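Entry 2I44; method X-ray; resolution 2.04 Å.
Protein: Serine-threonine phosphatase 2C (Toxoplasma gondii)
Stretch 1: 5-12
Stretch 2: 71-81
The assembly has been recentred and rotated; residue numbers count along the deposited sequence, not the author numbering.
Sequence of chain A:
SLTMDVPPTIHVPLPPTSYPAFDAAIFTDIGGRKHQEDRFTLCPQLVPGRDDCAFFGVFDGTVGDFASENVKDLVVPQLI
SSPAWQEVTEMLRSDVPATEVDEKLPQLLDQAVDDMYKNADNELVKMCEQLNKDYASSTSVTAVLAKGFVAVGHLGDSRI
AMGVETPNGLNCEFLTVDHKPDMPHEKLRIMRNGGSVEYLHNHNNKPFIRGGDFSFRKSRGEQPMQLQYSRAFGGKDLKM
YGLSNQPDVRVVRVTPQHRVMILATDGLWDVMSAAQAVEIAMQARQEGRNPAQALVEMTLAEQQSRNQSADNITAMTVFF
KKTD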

# COMPACT_ATOMS: atom_id res chain seq x y z
N ASP A 5 4.90 -20.51 -12.40
CA ASP A 5 6.04 -19.92 -11.63
C ASP A 5 5.57 -18.88 -10.62
O ASP A 5 6.20 -18.69 -9.57
CB ASP A 5 7.05 -19.29 -12.59
CG ASP A 5 8.33 -18.89 -11.90
OD1 ASP A 5 8.92 -19.74 -11.21
OD2 ASP A 5 8.75 -17.72 -12.04
N VAL A 6 4.47 -18.19 -10.92
CA VAL A 6 3.93 -17.19 -10.02
C VAL A 6 2.68 -17.76 -9.35
O VAL A 6 1.78 -18.24 -10.03
CB VAL A 6 3.53 -15.89 -10.78
CG1 VAL A 6 2.91 -14.89 -9.81
CG2 VAL A 6 4.75 -15.28 -11.45
N PRO A 7 2.61 -17.70 -8.01
CA PRO A 7 1.45 -18.22 -7.29
C PRO A 7 0.18 -17.42 -7.63
O PRO A 7 0.24 -16.22 -7.89
CB PRO A 7 1.84 -18.04 -5.82
CG PRO A 7 3.34 -18.08 -5.86
CD PRO A 7 3.65 -17.24 -7.07
N PRO A 8 -0.97 -18.09 -7.64
CA PRO A 8 -2.23 -17.41 -7.96
C PRO A 8 -2.48 -16.19 -7.08
O PRO A 8 -2.21 -16.20 -5.88
CB PRO A 8 -3.28 -18.51 -7.76
CG PRO A 8 -2.63 -19.43 -6.76
CD PRO A 8 -1.22 -19.49 -7.25
N THR A 9 -2.99 -15.12 -7.70
CA THR A 9 -3.29 -13.89 -6.99
C THR A 9 -4.74 -13.48 -7.22
O THR A 9 -5.36 -13.86 -8.21
CB THR A 9 -2.36 -12.72 -7.45
OG1 THR A 9 -2.40 -12.60 -8.88
CG2 THR A 9 -0.93 -12.97 -7.00
N ILE A 10 -5.27 -12.69 -6.29
CA ILE A 10 -6.64 -12.22 -6.40
C ILE A 10 -6.65 -10.71 -6.62
O ILE A 10 -5.88 -9.97 -5.99
CB ILE A 10 -7.43 -12.58 -5.13
CG1 ILE A 10 -7.52 -14.11 -5.02
CG2 ILE A 10 -8.83 -11.97 -5.18
CD1 ILE A 10 -8.04 -14.63 -3.70
N HIS A 11 -7.51 -10.25 -7.53
CA HIS A 11 -7.60 -8.83 -7.85
C HIS A 11 -9.04 -8.35 -7.96
O HIS A 11 -9.31 -7.28 -8.52
CB HIS A 11 -6.87 -8.54 -9.16
CG HIS A 11 -5.43 -8.96 -9.16
ND1 HIS A 11 -4.47 -8.30 -8.43
CD2 HIS A 11 -4.80 -9.97 -9.80
CE1 HIS A 11 -3.30 -8.88 -8.63
NE2 HIS A 11 -3.47 -9.90 -9.45
N VAL A 12 -9.97 -9.12 -7.41
CA VAL A 12 -11.39 -8.76 -7.45
C VAL A 12 -11.92 -8.78 -6.04
O VAL A 12 -11.31 -9.38 -5.16
CB VAL A 12 -12.21 -9.77 -8.29
CG1 VAL A 12 -11.81 -9.70 -9.75
CG2 VAL A 12 -12.02 -11.19 -7.75
N VAL A 71 1.08 -2.09 -11.83
CA VAL A 71 1.94 -2.42 -10.70
C VAL A 71 1.38 -3.57 -9.87
O VAL A 71 2.14 -4.34 -9.28
CB VAL A 71 2.18 -1.19 -9.77
CG1 VAL A 71 1.11 -1.09 -8.71
CG2 VAL A 71 3.57 -1.27 -9.15
N LYS A 72 0.06 -3.71 -9.85
CA LYS A 72 -0.58 -4.76 -9.07
C LYS A 72 -0.20 -6.16 -9.53
O LYS A 72 -0.23 -7.11 -8.75
CB LYS A 72 -2.10 -4.64 -9.12
CG LYS A 72 -2.71 -5.34 -10.31
CD LYS A 72 -4.20 -5.18 -10.37
CE LYS A 72 -4.75 -5.91 -11.58
NZ LYS A 72 -6.21 -5.69 -11.73
N ASP A 73 0.14 -6.30 -10.81
CA ASP A 73 0.52 -7.60 -11.37
C ASP A 73 2.03 -7.77 -11.39
O ASP A 73 2.54 -8.82 -11.78
CB ASP A 73 -0.03 -7.76 -12.80
CG ASP A 73 -1.54 -7.52 -12.89
OD1 ASP A 73 -2.31 -8.15 -12.14
OD2 ASP A 73 -1.95 -6.70 -13.74
N LEU A 74 2.76 -6.74 -10.97
CA LEU A 74 4.21 -6.80 -10.97
C LEU A 74 4.84 -7.12 -9.61
O LEU A 74 5.94 -7.67 -9.55
CB LEU A 74 4.80 -5.48 -11.48
CG LEU A 74 4.39 -5.02 -12.88
CD1 LEU A 74 5.06 -3.67 -13.18
CD2 LEU A 74 4.80 -6.06 -13.92
N VAL A 75 4.16 -6.76 -8.53
CA VAL A 75 4.70 -6.97 -7.19
C VAL A 75 5.00 -8.40 -6.77
O VAL A 75 6.09 -8.67 -6.26
CB VAL A 75 3.80 -6.31 -6.11
CG1 VAL A 75 3.87 -4.80 -6.23
CG2 VAL A 75 2.36 -6.78 -6.26
N VAL A 76 4.07 -9.33 -6.97
CA VAL A 76 4.35 -10.70 -6.56
C VAL A 76 5.48 -11.31 -7.41
O VAL A 76 6.43 -11.88 -6.86
CB VAL A 76 3.07 -11.57 -6.59
CG1 VAL A 76 3.41 -13.03 -6.34
CG2 VAL A 76 2.12 -11.09 -5.49
N PRO A 77 5.40 -11.18 -8.74
CA PRO A 77 6.48 -11.75 -9.56
C PRO A 77 7.85 -11.17 -9.21
O PRO A 77 8.83 -11.90 -9.07
CB PRO A 77 6.05 -11.40 -10.98
CG PRO A 77 4.55 -11.44 -10.88
CD PRO A 77 4.31 -10.69 -9.59
N GLN A 78 7.92 -9.85 -9.05
CA GLN A 78 9.19 -9.21 -8.70
C GLN A 78 9.66 -9.64 -7.31
O GLN A 78 10.85 -9.84 -7.08
CB GLN A 78 9.05 -7.69 -8.74
CG GLN A 78 9.01 -7.09 -10.15
CD GLN A 78 10.30 -7.31 -10.92
OE1 GLN A 78 11.34 -7.66 -10.35
NE2 GLN A 78 10.26 -7.07 -12.23
N LEU A 79 8.72 -9.78 -6.38
CA LEU A 79 9.06 -10.18 -5.02
C LEU A 79 9.76 -11.53 -4.98
O LEU A 79 10.87 -11.64 -4.47
CB LEU A 79 7.80 -10.25 -4.15
CG LEU A 79 7.99 -10.86 -2.76
CD1 LEU A 79 8.93 -9.98 -1.94
CD2 LEU A 79 6.65 -10.99 -2.06
N ILE A 80 9.12 -12.54 -5.55
CA ILE A 80 9.70 -13.88 -5.52
C ILE A 80 10.89 -14.09 -6.46
O ILE A 80 11.57 -15.11 -6.36
CB ILE A 80 8.61 -14.95 -5.79
CG1 ILE A 80 8.05 -14.80 -7.20
CG2 ILE A 80 7.48 -14.80 -4.77
CD1 ILE A 80 6.92 -15.77 -7.50
N SER A 81 11.16 -13.14 -7.35
CA SER A 81 12.30 -13.25 -8.25
C SER A 81 13.52 -12.69 -7.53
O SER A 81 14.64 -12.78 -8.01
CB SER A 81 12.07 -12.45 -9.53
OG SER A 81 10.97 -12.98 -10.26

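An extended segment can pack against a helix without a single hydrogen bond between them, provided that its side chains fit the relief of the helix surface. The contact between residues 5-12 and the helical stretch within residues 71-81 in this phosphatase is a compact example. It buries 384 Å², summed over both sides, and rests on shape.

At one end, V6 points toward the helix. V6 CG1 lies 4.0 Å from both V76 CG1 and P77 CG, a methyl set between the two residues, while V6 CG2 adds a 3.9 Å contact to P77 CG. One turn on, I80 returns the gesture. Its CD1 methyl is the bump, and backbone atoms of D5 and V6 and the ring of P7 supply the bed: CD1 sits 3.7 Å from D5 O, 4.2 Å from V6 CA and 3.6 Å from P7 CD. P7 CD also lies 4.3 Å from V76 CG1. P8 turns away, and contact resumes at T9. V76 is therefore shared: its CG1 touches V6, P7 and, more distantly, T9 (4.4 Å from V76 CG1 to T9 CG2), while its CG2 meets T9 CG2 at 3.9 Å.

At the other end the fit is that of a flat ring against a chain. H11 points toward the helix, and the extended side chain of K72 passes over one ring face; its CE stands 4.2 Å from the ring centroid, only 22° off the normal, a CH-pi contact. H11 CE1 lies 3.5 Å from K72 O. D73 OD1 lies over the same face, 3.4 Å from H11 NE2, but the angle is too poor for a hydrogen bond. H11 NE2 instead makes a weak hydrogen bond to T9 OG1 at 3.0 Å, within its own segment, tying together two side chains that both face the helix.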